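Local coordinates for putative uncharacterized protein (Pyrococcus furiosus, PDB 3UFC) that binds CRISPR RNA and belongs to the Cas6 family, whose members include the endoribonucleases that process CRISPR transcripts, at residues 58-62 against 72-77; 8-13 against 106-110; 149-153 against 201-207; 20-24 against 194-198. All coordinates share one frame; numbering follows the deposited sequence.

How the interactions relate
Interactions 1 and 2 sit together at one end of the five-stranded antiparallel sheet of the N-terminal half, interaction 1 mostly in the loops that leave it, their centres about 11 Å apart; a salt bridge between K8 and D76 and the packing of I72 on F109 join them. Interactions 3 and 4, centres about 13 Å apart, meet through 201-207 and 194-198, on neighbouring strands of the C-terminal four-stranded sheet. Interaction 4 pairs residues 20-24 with 194-198 and so ties the two halves together, lying about 18 to 19 Å, centre to centre, from interactions 1 and 2. Along the chain interaction 1 closes between the segments of interaction 2, and interaction 4 interleaves with both 2 and 3.

Interaction 1: residues 58-62 against 72-77; sequences IIRKR and ILSDDI
The backbone carbonyl of K61 accepts from the amide of L73, with L73 N 2.9 Å from K61 O. At the other end of the contact R60 N reaches D76 O at 3.2 Å, and here the bond is almost straight. Two short antiparallel pairings flank these two bonds, I59 with I77 and R62 with I72, and the register slips by two residues between them. I59 is the apolar link: its CD1 comes to 3.9 Å from CG1 of I72, the two side chains crossing at about a right angle, while it runs alongside I77 in the same direction. R60 has CG trans to its amide nitrogen (chi1 -177°) and continues extended, which lays its methylenes beside D76. D76 OD2 is 3.2 Å from R60 CD, but the guanidinium turns its plane 88° from the carboxylate and R60 NE stays 4.4 Å from D76 OD2, beyond a salt bridge. The stronger charged partner of D76 is K8, bound through OD1. S74 OG accepts from D76 N at 3.0 Å, closing an ST turn, and D76 itself centres an inverse gamma turn. K61 lays its CB and CG over S74 CB and L73 CB. Segments 58-62 and 72-77 are thus joined mainly by backbone bonds and aliphatic contacts, and the R60–D76 attraction is probably a modest, long-range one beside the bridge to K8.

Interaction 2: residues 8-13 against 106-110; sequences KLLPLQ and DVGFL
Strands 8-11 and 107-110 run antiparallel, their short axes 4.4 Å apart at closest approach and 133° between their directions, with L10 and L110 forming a hydrogen-bonded pair. L10 N to L110 O and L110 N to L10 O both measure 2.8 Å, and P11 faces F109 as the next, non-hydrogen-bonded pair. A single further bond, L12 N to G108 O at 3.1 Å, follows before the chains separate. These strands are the middle one and its neighbour in the antiparallel sheet of a ferredoxin-like domain, the fold found in Cas6 proteins. On the buried face CD1 of the F109 ring touches L9 CB at 3.8 Å, and CE1 of the same F109 ring touches P11 CB, also at 3.8 Å. I77 from strand 77-83 packs against all three. On the other face L12 CD2 reaches L110 CB at 4.1 Å. The L12 side chain also passes over G108, where L12 CG lies 3.7 Å from G108 O. Q13 folds back at chi2 (81°), which brings Q13 OE1 to G108 N for a weak bond of 3.5 Å and sets the amide beside V107 CG1.

Interaction 3: residues 149-153 against 201-207; sequences WDLYP and YIRGSLM
D150 and R203 cross at about a right angle, and the main grip is not between their charges but from carboxylate to backbone: D150 OD1 takes R203 N at 2.6 Å, a nearly straight bond that meets the oxygen from above the carboxylate plane. The guanidinium, turned 45° from that carboxylate, points no N-H at it; a water donates to D150 OD1 and makes a weak bond to R203 NE, linking the two groups. D150 OD2 pairs instead with R137. Y152 swings its ring back along the neighbouring strand, its CG trans to its own carbonyl carbon (chi1 -55°), and brings Y152 OH within 3.3 Å of R203 CD. G204 O and S205 OG lie at the ring edge, near its plane, with Y152 CD1 3.5 Å from S205 OG. P153 follows, P153 CD at 3.2 Å from S205 OG and P153 CG at 3.6 Å from M207 SD, the proline ring and the methionine crossing at a slant. Two waters bridge the gap: one between L151 O and R203 O, the other between L151 O and S205 OG. Segments 149-153 and 201-207 run nearly parallel, but their short strand axes are 6.4 Å apart at closest, so this is a water-bridged side-by-side approach of a two-stranded hairpin to strand 200-213 of the C-terminal four-stranded sheet, not a sheet pairing.

Interaction 4: residues 20-24 against 194-198; sequences FNYNY and RLIVK
The turn leading into helix 23-37, in the N-terminal half, docks on the end of strand 183-197 and K198 just after it, in the C-terminal half, making an interdomain contact. N21 is its polar centre: I196 N donates to N21 OD1 at 2.8 Å, almost straight at the hydrogen but from above the plane of the amide carbonyl. A water also donates to N21 OD1 and to R194 O, so OD1 receives two bonds. The N21 side chain lies obliquely over I196, with N21 CG 3.6 Å from I196 CB. A second water is held by four groups, donating to N21 O and I196 O and accepting from the amides of Y24 and K198, so it ties the two backbones together. Y24, with CG trans to its amide nitrogen (chi1 -167°), lays its ring alongside the extended K198 chain. K198 CB sits over one face, offset toward the rim, 4.0 Å from the Y24 ring centroid, a CH-pi contact. L195 CD1 meets N23 OD1 at 3.8 Å, and R56 of strand 53-59 binds that same oxygen. N23 ND2 bonds L232 O, F234 touches both N23 and L195, and the helix start lies against strand 183-197 and R56.

Interaction 1: residues 58-62 against 72-77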
loop_
_atom_site.group_PDB
_atom_site.type_symbol
_atom_site.label_atom_id
_atom_site.label_comp_id
_atom_site.label_asym_id
_atom_site.label_seq_id
_atom_site.Cartn_x
_atom_site.Cartn_y
_atom_site.Cartn_z
ATOM N N ILE A 58 6.305 -9.084 -2.185
ATOM C CA ILE A 58 6.147 -9.806 -3.447
ATOM C C ILE A 58 7.206 -10.901 -3.572
ATOM O O ILE A 58 8.397 -10.621 -3.701
ATOM C CB ILE A 58 6.255 -8.836 -4.651
ATOM C CG1 ILE A 58 5.272 -7.673 -4.467
ATOM C CG2 ILE A 58 5.955 -9.572 -5.954
ATOM C CD1 ILE A 58 3.826 -8.098 -4.400
ATOM N N ILE A 59 6.750 -12.147 -3.535
ATOM C CA ILE A 59 7.622 -13.313 -3.614
ATOM C C ILE A 59 7.430 -14.048 -4.945
ATOM O O ILE A 59 6.346 -14.547 -5.238
ATOM C CB ILE A 59 7.313 -14.257 -2.437
ATOM C CG1 ILE A 59 7.417 -13.475 -1.123
ATOM C CG2 ILE A 59 8.280 -15.429 -2.432
ATOM C CD1 ILE A 59 6.774 -14.151 0.063
ATOM N N ARG A 60 8.491 -14.107 -5.748
ATOM C CA ARG A 60 8.434 -14.755 -7.060
ATOM C C ARG A 60 7.894 -16.186 -7.022
ATOM O O ARG A 60 7.043 -16.554 -7.833
ATOM C CB ARG A 60 9.820 -14.748 -7.708
ATOM C CG ARG A 60 9.850 -15.350 -9.108
ATOM C CD ARG A 60 11.268 -15.412 -9.649
ATOM N NE ARG A 60 11.342 -16.134 -10.915
ATOM C CZ ARG A 60 12.476 -16.403 -11.557
ATOM N NH1 ARG A 60 13.636 -16.007 -11.049
ATOM N NH2 ARG A 60 12.452 -17.075 -12.701
ATOM N N LYS A 61 8.396 -16.991 -6.092
ATOM C CA LYS A 61 7.947 -18.373 -5.959
ATOM C C LYS A 61 7.549 -18.627 -4.510
ATOM O O LYS A 61 8.395 -18.656 -3.614
ATOM C CB LYS A 61 9.052 -19.340 -6.384
ATOM C CG LYS A 61 8.551 -20.746 -6.655
ATOM C CD LYS A 61 9.640 -21.619 -7.256
ATOM C CE LYS A 61 9.069 -22.942 -7.742
ATOM N NZ LYS A 61 8.027 -22.726 -8.791
ATOM N N ARG A 62 6.252 -18.812 -4.294
ATOM C CA ARG A 62 5.710 -19.023 -2.959
ATOM C C ARG A 62 4.724 -20.183 -2.900
ATOM O O ARG A 62 4.233 -20.654 -3.925
ATOM C CB ARG A 62 4.991 -17.756 -2.502
ATOM C CG ARG A 62 4.031 -17.226 -3.561
ATOM C CD ARG A 62 2.777 -16.620 -2.963
ATOM N NE ARG A 62 3.034 -15.376 -2.246
ATOM C CZ ARG A 62 2.093 -14.676 -1.624
ATOM N NH1 ARG A 62 0.837 -15.102 -1.633
ATOM N NH2 ARG A 62 2.404 -13.553 -0.994
ATOM N N ILE A 72 8.310 -19.313 1.536
ATOM C CA ILE A 72 9.180 -18.693 0.541
ATOM C C ILE A 72 10.050 -19.733 -0.160
ATOM O O ILE A 72 10.886 -20.378 0.471
ATOM C CB ILE A 72 10.084 -17.640 1.208
ATOM C CG1 ILE A 72 9.214 -16.551 1.840
ATOM C CG2 ILE A 72 11.045 -17.047 0.185
ATOM C CD1 ILE A 72 9.973 -15.571 2.695
ATOM N N LEU A 73 9.854 -19.887 -1.465
ATOM C CA LEU A 73 10.615 -20.855 -2.248
ATOM C C LEU A 73 11.593 -20.169 -3.197
ATOM O O LEU A 73 12.000 -20.751 -4.203
ATOM C CB LEU A 73 9.662 -21.735 -3.063
ATOM C CG LEU A 73 8.562 -22.490 -2.312
ATOM C CD1 LEU A 73 7.674 -23.201 -3.316
ATOM C CD2 LEU A 73 9.173 -23.481 -1.337
ATOM N N SER A 74 11.971 -18.936 -2.876
ATOM C CA SER A 74 12.896 -18.186 -3.718
ATOM C C SER A 74 13.523 -17.004 -2.988
ATOM O O SER A 74 12.949 -16.473 -2.039
ATOM C CB SER A 74 12.163 -17.676 -4.960
ATOM O OG SER A 74 12.976 -16.785 -5.703
ATOM N N ASP A 75 14.704 -16.596 -3.444
ATOM C CA ASP A 75 15.412 -15.462 -2.857
ATOM C C ASP A 75 15.010 -14.166 -3.553
ATOM O O ASP A 75 15.451 -13.088 -3.170
ATOM C CB ASP A 75 16.925 -15.660 -2.980
ATOM C CG ASP A 75 17.477 -16.600 -1.929
ATOM O OD1 ASP A 75 18.569 -17.159 -2.146
ATOM O OD2 ASP A 75 16.824 -16.769 -0.877
ATOM N N ASP A 76 14.179 -14.285 -4.582
ATOM C CA ASP A 76 13.711 -13.126 -5.336
ATOM C C ASP A 76 12.470 -12.578 -4.626
ATOM O O ASP A 76 11.335 -12.968 -4.921
ATOM C CB ASP A 76 13.386 -13.551 -6.771
ATOM C CG ASP A 76 12.999 -12.387 -7.654
ATOM O OD1 ASP A 76 13.628 -11.314 -7.543
ATOM O OD2 ASP A 76 12.074 -12.555 -8.476
ATOM N N ILE A 77 12.713 -11.678 -3.677
ATOM C CA ILE A 77 11.661 -11.077 -2.866
ATOM C C ILE A 77 11.759 -9.561 -2.891
ATOM O O ILE A 77 12.822 -9.001 -2.641
ATOM C CB ILE A 77 11.784 -11.538 -1.399
ATOM C CG1 ILE A 77 11.720 -13.063 -1.327
ATOM C CG2 ILE A 77 10.690 -10.907 -0.557
ATOM C CD1 ILE A 77 12.033 -13.618 0.049
#

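Interaction 2: residues 8-13 against 106-110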
loop_
_atom_site.group_PDB
_atom_site.type_symbol
_atom_site.label_atom_id
_atom_site.label_comp_id
_atom_site.label_asym_id
_atom_site.label_seq_id
_atom_site.Cartn_x
_atom_site.Cartn_y
_atom_site.Cartn_z
ATOM N N LYS A 8 14.851 -5.011 -2.173
ATOM C CA LYS A 8 15.044 -6.449 -2.326
ATOM C C LYS A 8 15.347 -6.991 -0.942
ATOM O O LYS A 8 16.130 -6.404 -0.196
ATOM C CB LYS A 8 16.215 -6.749 -3.274
ATOM C CG LYS A 8 16.021 -6.241 -4.688
ATOM C CD LYS A 8 14.814 -6.880 -5.363
ATOM C CE LYS A 8 14.973 -8.388 -5.492
ATOM N NZ LYS A 8 13.793 -9.024 -6.138
ATOM N N LEU A 9 14.717 -8.104 -0.594
ATOM C CA LEU A 9 14.930 -8.701 0.715
ATOM C C LEU A 9 15.541 -10.086 0.583
ATOM O O LEU A 9 15.201 -10.846 -0.323
ATOM C CB LEU A 9 13.602 -8.807 1.469
ATOM C CG LEU A 9 12.838 -7.498 1.697
ATOM C CD1 LEU A 9 11.424 -7.817 2.195
ATOM C CD2 LEU A 9 13.595 -6.627 2.700
ATOM N N LEU A 10 16.440 -10.403 1.505
ATOM C CA LEU A 10 17.100 -11.697 1.523
ATOM C C LEU A 10 16.794 -12.359 2.868
ATOM O O LEU A 10 17.139 -11.826 3.923
ATOM C CB LEU A 10 18.612 -11.505 1.339
ATOM C CG LEU A 10 19.563 -12.709 1.273
ATOM C CD1 LEU A 10 19.804 -13.249 2.663
ATOM C CD2 LEU A 10 18.998 -13.779 0.351
ATOM N N PRO A 11 16.109 -13.513 2.845
ATOM C CA PRO A 11 15.792 -14.196 4.100
ATOM C C PRO A 11 17.050 -14.851 4.658
ATOM O O PRO A 11 17.833 -15.442 3.915
ATOM C CB PRO A 11 14.734 -15.215 3.680
ATOM C CG PRO A 11 15.133 -15.557 2.297
ATOM C CD PRO A 11 15.492 -14.205 1.701
ATOM N N LEU A 12 17.252 -14.720 5.963
ATOM C CA LEU A 12 18.422 -15.297 6.605
ATOM C C LEU A 12 18.317 -16.819 6.648
ATOM O O LEU A 12 19.316 -17.524 6.514
ATOM C CB LEU A 12 18.572 -14.735 8.019
ATOM C CG LEU A 12 18.625 -13.206 8.098
ATOM C CD1 LEU A 12 18.814 -12.777 9.537
ATOM C CD2 LEU A 12 19.762 -12.678 7.239
ATOM N N GLN A 13 17.098 -17.318 6.825
ATOM C CA GLN A 13 16.857 -18.753 6.879
ATOM C C GLN A 13 16.393 -19.234 5.503
ATOM O O GLN A 13 15.899 -18.443 4.703
ATOM C CB GLN A 13 15.792 -19.069 7.938
ATOM C CG GLN A 13 16.113 -18.522 9.334
ATOM C CD GLN A 13 15.765 -17.044 9.499
ATOM O OE1 GLN A 13 15.504 -16.338 8.522
ATOM N NE2 GLN A 13 15.770 -16.571 10.743
ATOM N N ASP A 106 8.752 -14.928 12.772
ATOM C CA ASP A 106 10.006 -15.472 13.288
ATOM C C ASP A 106 11.064 -15.526 12.195
ATOM O O ASP A 106 12.113 -16.145 12.367
ATOM C CB ASP A 106 9.784 -16.878 13.848
ATOM C CG ASP A 106 8.802 -16.895 15.001
ATOM O OD1 ASP A 106 9.089 -16.256 16.034
ATOM O OD2 ASP A 106 7.741 -17.543 14.870
ATOM N N VAL A 107 10.786 -14.873 11.072
ATOM C CA VAL A 107 11.714 -14.864 9.951
ATOM C C VAL A 107 12.436 -13.527 9.819
ATOM O O VAL A 107 11.808 -12.466 9.782
ATOM C CB VAL A 107 10.977 -15.164 8.626
ATOM C CG1 VAL A 107 11.977 -15.277 7.479
ATOM C CG2 VAL A 107 10.176 -16.445 8.765
ATOM N N GLY A 108 13.763 -13.589 9.759
ATOM C CA GLY A 108 14.556 -12.384 9.614
ATOM C C GLY A 108 14.918 -12.167 8.156
ATOM O O GLY A 108 15.027 -13.125 7.389
ATOM N N PHE A 109 15.090 -10.907 7.773
ATOM C CA PHE A 109 15.442 -10.551 6.404
ATOM C C PHE A 109 16.533 -9.489 6.414
ATOM O O PHE A 109 16.615 -8.670 7.334
ATOM C CB PHE A 109 14.237 -9.964 5.661
ATOM C CG PHE A 109 13.165 -10.959 5.330
ATOM C CD1 PHE A 109 13.127 -11.568 4.081
ATOM C CD2 PHE A 109 12.180 -11.275 6.264
ATOM C CE1 PHE A 109 12.118 -12.481 3.759
ATOM C CE2 PHE A 109 11.167 -12.187 5.952
ATOM C CZ PHE A 109 11.138 -12.789 4.696
ATOM N N LEU A 110 17.365 -9.505 5.385
ATOM C CA LEU A 110 18.409 -8.503 5.246
ATOM C C LEU A 110 18.084 -7.752 3.960
ATOM O O LEU A 110 17.775 -8.370 2.945
ATOM C CB LEU A 110 19.789 -9.165 5.133
ATOM C CG LEU A 110 20.986 -8.209 5.060
ATOM C CD1 LEU A 110 20.949 -7.239 6.234
ATOM C CD2 LEU A 110 22.286 -9.009 5.069
#

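Interaction 3: residues 149-153 against 201-207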
loop_
_atom_site.group_PDB
_atom_site.type_symbol
_atom_site.label_atom_id
_atom_site.label_comp_id
_atom_site.label_asym_id
_atom_site.label_seq_id
_atom_site.Cartn_x
_atom_site.Cartn_y
_atom_site.Cartn_z
ATOM N N TRP A 149 -17.446 -0.824 7.598
ATOM C CA TRP A 149 -17.819 -1.882 6.683
ATOM C C TRP A 149 -16.968 -1.766 5.419
ATOM O O TRP A 149 -17.015 -0.754 4.719
ATOM C CB TRP A 149 -19.306 -1.778 6.342
ATOM C CG TRP A 149 -19.811 -2.957 5.589
ATOM C CD1 TRP A 149 -19.890 -3.095 4.234
ATOM C CD2 TRP A 149 -20.247 -4.201 6.148
ATOM N NE1 TRP A 149 -20.346 -4.352 3.912
ATOM C CE2 TRP A 149 -20.571 -5.053 5.069
ATOM C CE3 TRP A 149 -20.390 -4.681 7.457
ATOM C CZ2 TRP A 149 -21.032 -6.359 5.258
ATOM C CZ3 TRP A 149 -20.849 -5.983 7.645
ATOM C CH2 TRP A 149 -21.163 -6.805 6.549
ATOM N N ASP A 150 -16.184 -2.805 5.148
ATOM C CA ASP A 150 -15.306 -2.841 3.983
ATOM C C ASP A 150 -16.076 -3.155 2.708
ATOM O O ASP A 150 -16.828 -4.132 2.640
ATOM C CB ASP A 150 -14.196 -3.871 4.208
ATOM C CG ASP A 150 -13.327 -3.523 5.400
ATOM O OD1 ASP A 150 -12.598 -4.403 5.906
ATOM O OD2 ASP A 150 -13.374 -2.354 5.833
ATOM N N LEU A 151 -15.875 -2.315 1.699
ATOM C CA LEU A 151 -16.553 -2.459 0.418
ATOM C C LEU A 151 -15.647 -3.023 -0.672
ATOM O O LEU A 151 -14.421 -2.964 -0.567
ATOM C CB LEU A 151 -17.094 -1.099 -0.028
ATOM C CG LEU A 151 -18.064 -0.420 0.947
ATOM C CD1 LEU A 151 -18.293 1.022 0.524
ATOM C CD2 LEU A 151 -19.385 -1.195 0.987
ATOM N N TYR A 152 -16.278 -3.562 -1.715
ATOM C CA TYR A 152 -15.590 -4.141 -2.866
ATOM C C TYR A 152 -16.138 -3.450 -4.113
ATOM O O TYR A 152 -17.216 -2.859 -4.071
ATOM C CB TYR A 152 -15.868 -5.638 -2.950
ATOM C CG TYR A 152 -15.536 -6.394 -1.687
ATOM C CD1 TYR A 152 -14.216 -6.685 -1.353
ATOM C CD2 TYR A 152 -16.545 -6.820 -0.823
ATOM C CE1 TYR A 152 -13.907 -7.388 -0.192
ATOM C CE2 TYR A 152 -16.248 -7.521 0.344
ATOM C CZ TYR A 152 -14.928 -7.804 0.649
ATOM O OH TYR A 152 -14.629 -8.525 1.779
ATOM N N PRO A 153 -15.414 -3.531 -5.244
ATOM C CA PRO A 153 -15.849 -2.899 -6.492
ATOM C C PRO A 153 -17.271 -3.223 -6.950
ATOM O O PRO A 153 -17.878 -2.433 -7.673
ATOM C CB PRO A 153 -14.796 -3.362 -7.497
ATOM C CG PRO A 153 -13.572 -3.506 -6.649
ATOM C CD PRO A 153 -14.121 -4.211 -5.434
ATOM N N TYR A 201 -9.395 -7.256 11.427
ATOM C CA TYR A 201 -9.399 -7.680 10.039
ATOM C C TYR A 201 -9.681 -6.475 9.157
ATOM O O TYR A 201 -10.484 -5.612 9.505
ATOM C CB TYR A 201 -10.501 -8.706 9.771
ATOM C CG TYR A 201 -10.112 -10.155 9.953
ATOM C CD1 TYR A 201 -8.981 -10.678 9.329
ATOM C CD2 TYR A 201 -10.909 -11.020 10.705
ATOM C CE1 TYR A 201 -8.651 -12.034 9.446
ATOM C CE2 TYR A 201 -10.591 -12.375 10.830
ATOM C CZ TYR A 201 -9.459 -12.873 10.196
ATOM O OH TYR A 201 -9.139 -14.208 10.308
ATOM N N ILE A 202 -9.005 -6.412 8.021
ATOM C CA ILE A 202 -9.248 -5.351 7.064
ATOM C C ILE A 202 -9.449 -6.095 5.758
ATOM O O ILE A 202 -8.596 -6.876 5.347
ATOM C CB ILE A 202 -8.059 -4.385 6.946
ATOM C CG1 ILE A 202 -7.894 -3.606 8.254
ATOM C CG2 ILE A 202 -8.297 -3.413 5.781
ATOM C CD1 ILE A 202 -6.869 -2.480 8.190
ATOM N N ARG A 203 -10.602 -5.893 5.137
ATOM C CA ARG A 203 -10.915 -6.555 3.883
ATOM C C ARG A 203 -10.743 -5.577 2.737
ATOM O O ARG A 203 -11.188 -4.432 2.811
ATOM C CB ARG A 203 -12.347 -7.095 3.910
ATOM C CG ARG A 203 -12.516 -8.322 4.796
ATOM C CD ARG A 203 -13.987 -8.609 5.050
ATOM N NE ARG A 203 -14.315 -8.402 6.456
ATOM C CZ ARG A 203 -13.974 -9.240 7.429
ATOM N NH1 ARG A 203 -13.303 -10.345 7.144
ATOM N NH2 ARG A 203 -14.281 -8.961 8.687
ATOM N N GLY A 204 -10.080 -6.035 1.682
ATOM C CA GLY A 204 -9.845 -5.181 0.534
ATOM C C GLY A 204 -9.908 -5.946 -0.772
ATOM O O GLY A 204 -10.287 -7.123 -0.811
ATOM N N SER A 205 -9.510 -5.283 -1.848
ATOM C CA SER A 205 -9.558 -5.895 -3.156
ATOM C C SER A 205 -8.232 -5.883 -3.902
ATOM O O SER A 205 -7.586 -4.841 -4.029
ATOM C CB SER A 205 -10.598 -5.175 -4.018
ATOM O OG SER A 205 -11.849 -5.078 -3.356
ATOM N N LEU A 206 -7.816 -7.055 -4.370
ATOM C CA LEU A 206 -6.625 -7.141 -5.198
ATOM C C LEU A 206 -7.342 -6.949 -6.529
ATOM O O LEU A 206 -8.326 -7.634 -6.805
ATOM C CB LEU A 206 -5.983 -8.528 -5.094
ATOM C CG LEU A 206 -5.132 -8.707 -3.829
ATOM C CD1 LEU A 206 -4.594 -10.133 -3.737
ATOM C CD2 LEU A 206 -3.976 -7.711 -3.859
ATOM N N MET A 207 -6.896 -6.008 -7.346
ATOM C CA MET A 207 -7.623 -5.775 -8.582
ATOM C C MET A 207 -6.866 -5.078 -9.694
ATOM O O MET A 207 -5.848 -4.424 -9.475
ATOM C CB MET A 207 -8.888 -4.960 -8.259
ATOM C CG MET A 207 -8.600 -3.630 -7.529
ATOM S SD MET A 207 -10.048 -2.768 -6.772
ATOM C CE MET A 207 -10.696 -1.874 -8.172
HETATM O O HOH W 1 -13.976 -6.021 7.526
HETATM O O HOH W 2 -12.436 -2.497 1.377
HETATM O O HOH W 3 -11.969 -2.800 -1.965
#

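Interaction 4: residues 20-24 against 194-198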
loop_
_atom_site.group_PDB
_atom_site.type_symbol
_atom_site.label_atom_id
_atom_site.label_comp_id
_atom_site.label_asym_id
_atom_site.label_seq_id
_atom_site.Cartn_x
_atom_site.Cartn_y
_atom_site.Cartn_z
ATOM N N PHE A 20 0.853 -14.699 7.333
ATOM C CA PHE A 20 0.155 -13.926 6.308
ATOM C C PHE A 20 -0.074 -12.471 6.723
ATOM O O PHE A 20 0.028 -11.564 5.899
ATOM C CB PHE A 20 -1.236 -14.500 5.993
ATOM C CG PHE A 20 -1.257 -15.955 5.632
ATOM C CD1 PHE A 20 -1.551 -16.919 6.597
ATOM C CD2 PHE A 20 -1.071 -16.362 4.314
ATOM C CE1 PHE A 20 -1.670 -18.266 6.254
ATOM C CE2 PHE A 20 -1.186 -17.709 3.960
ATOM C CZ PHE A 20 -1.488 -18.661 4.932
ATOM N N ASN A 21 -0.395 -12.263 7.998
ATOM C CA ASN A 21 -0.723 -10.935 8.527
ATOM C C ASN A 21 0.429 -10.150 9.151
ATOM O O ASN A 21 0.438 -9.906 10.358
ATOM C CB ASN A 21 -1.847 -11.092 9.558
ATOM C CG ASN A 21 -2.966 -11.987 9.060
ATOM O OD1 ASN A 21 -3.711 -11.626 8.151
ATOM N ND2 ASN A 21 -3.080 -13.174 9.648
ATOM N N TYR A 22 1.374 -9.713 8.324
ATOM C CA TYR A 22 2.539 -8.983 8.819
ATOM C C TYR A 22 2.480 -7.467 8.645
ATOM O O TYR A 22 3.415 -6.763 9.030
ATOM C CB TYR A 22 3.795 -9.516 8.119
ATOM C CG TYR A 22 3.683 -9.474 6.613
ATOM C CD1 TYR A 22 3.779 -8.266 5.916
ATOM C CD2 TYR A 22 3.413 -10.630 5.889
ATOM C CE1 TYR A 22 3.604 -8.217 4.529
ATOM C CE2 TYR A 22 3.237 -10.592 4.508
ATOM C CZ TYR A 22 3.332 -9.386 3.835
ATOM O OH TYR A 22 3.129 -9.355 2.474
ATOM N N ASN A 23 1.390 -6.958 8.081
ATOM C CA ASN A 23 1.291 -5.520 7.834
ATOM C C ASN A 23 1.683 -4.572 8.957
ATOM O O ASN A 23 2.537 -3.710 8.764
ATOM C CB ASN A 23 -0.104 -5.158 7.328
ATOM C CG ASN A 23 -0.302 -5.544 5.884
ATOM O OD1 ASN A 23 -0.470 -6.718 5.561
ATOM N ND2 ASN A 23 -0.256 -4.553 4.995
ATOM N N TYR A 24 1.083 -4.714 10.133
ATOM C CA TYR A 24 1.415 -3.795 11.216
ATOM C C TYR A 24 2.866 -3.904 11.669
ATOM O O TYR A 24 3.489 -2.895 12.004
ATOM C CB TYR A 24 0.492 -4.008 12.418
ATOM C CG TYR A 24 0.596 -2.891 13.425
ATOM C CD1 TYR A 24 0.151 -1.608 13.113
ATOM C CD2 TYR A 24 1.150 -3.107 14.683
ATOM C CE1 TYR A 24 0.256 -0.564 14.029
ATOM C CE2 TYR A 24 1.259 -2.069 15.610
ATOM C CZ TYR A 24 0.810 -0.802 15.275
ATOM O OH TYR A 24 0.907 0.226 16.187
ATOM N N ARG A 194 -8.470 -10.695 2.873
ATOM C CA ARG A 194 -8.735 -10.431 4.277
ATOM C C ARG A 194 -7.410 -10.511 5.020
ATOM O O ARG A 194 -6.709 -11.513 4.940
ATOM C CB ARG A 194 -9.711 -11.477 4.830
ATOM C CG ARG A 194 -10.153 -11.208 6.255
ATOM C CD ARG A 194 -11.112 -12.275 6.755
ATOM N NE ARG A 194 -10.473 -13.581 6.888
ATOM C CZ ARG A 194 -11.047 -14.636 7.461
ATOM N NH1 ARG A 194 -12.274 -14.535 7.954
ATOM N NH2 ARG A 194 -10.395 -15.789 7.545
ATOM N N LEU A 195 -7.073 -9.453 5.742
ATOM C CA LEU A 195 -5.819 -9.409 6.471
ATOM C C LEU A 195 -5.982 -8.814 7.855
ATOM O O LEU A 195 -6.710 -7.839 8.044
ATOM C CB LEU A 195 -4.793 -8.567 5.701
ATOM C CG LEU A 195 -4.347 -9.062 4.322
ATOM C CD1 LEU A 195 -3.500 -7.986 3.648
ATOM C CD2 LEU A 195 -3.553 -10.368 4.471
ATOM N N ILE A 196 -5.292 -9.397 8.827
ATOM C CA ILE A 196 -5.340 -8.868 10.177
ATOM C C ILE A 196 -4.284 -7.777 10.244
ATOM O O ILE A 196 -3.113 -8.018 9.958
ATOM C CB ILE A 196 -5.012 -9.945 11.231
ATOM C CG1 ILE A 196 -6.194 -10.905 11.368
ATOM C CG2 ILE A 196 -4.674 -9.281 12.567
ATOM C CD1 ILE A 196 -5.950 -12.050 12.330
ATOM N N VAL A 197 -4.710 -6.571 10.595
ATOM C CA VAL A 197 -3.795 -5.447 10.716
ATOM C C VAL A 197 -3.797 -5.069 12.186
ATOM O O VAL A 197 -4.740 -4.442 12.678
ATOM C CB VAL A 197 -4.257 -4.252 9.866
ATOM C CG1 VAL A 197 -3.263 -3.101 10.000
ATOM C CG2 VAL A 197 -4.392 -4.684 8.412
ATOM N N LYS A 198 -2.741 -5.479 12.877
ATOM C CA LYS A 198 -2.588 -5.241 14.303
ATOM C C LYS A 198 -3.579 -6.103 15.094
ATOM O O LYS A 198 -3.244 -7.207 15.522
ATOM C CB LYS A 198 -2.804 -3.766 14.652
ATOM C CG LYS A 198 -2.550 -3.477 16.129
ATOM C CD LYS A 198 -2.831 -2.034 16.498
ATOM C CE LYS A 198 -2.505 -1.783 17.964
ATOM N NZ LYS A 198 -2.817 -0.390 18.372
HETATM O O HOH W 4 -0.708 -6.913 11.130
HETATM O O HOH W 5 -6.065 -13.158 7.040
#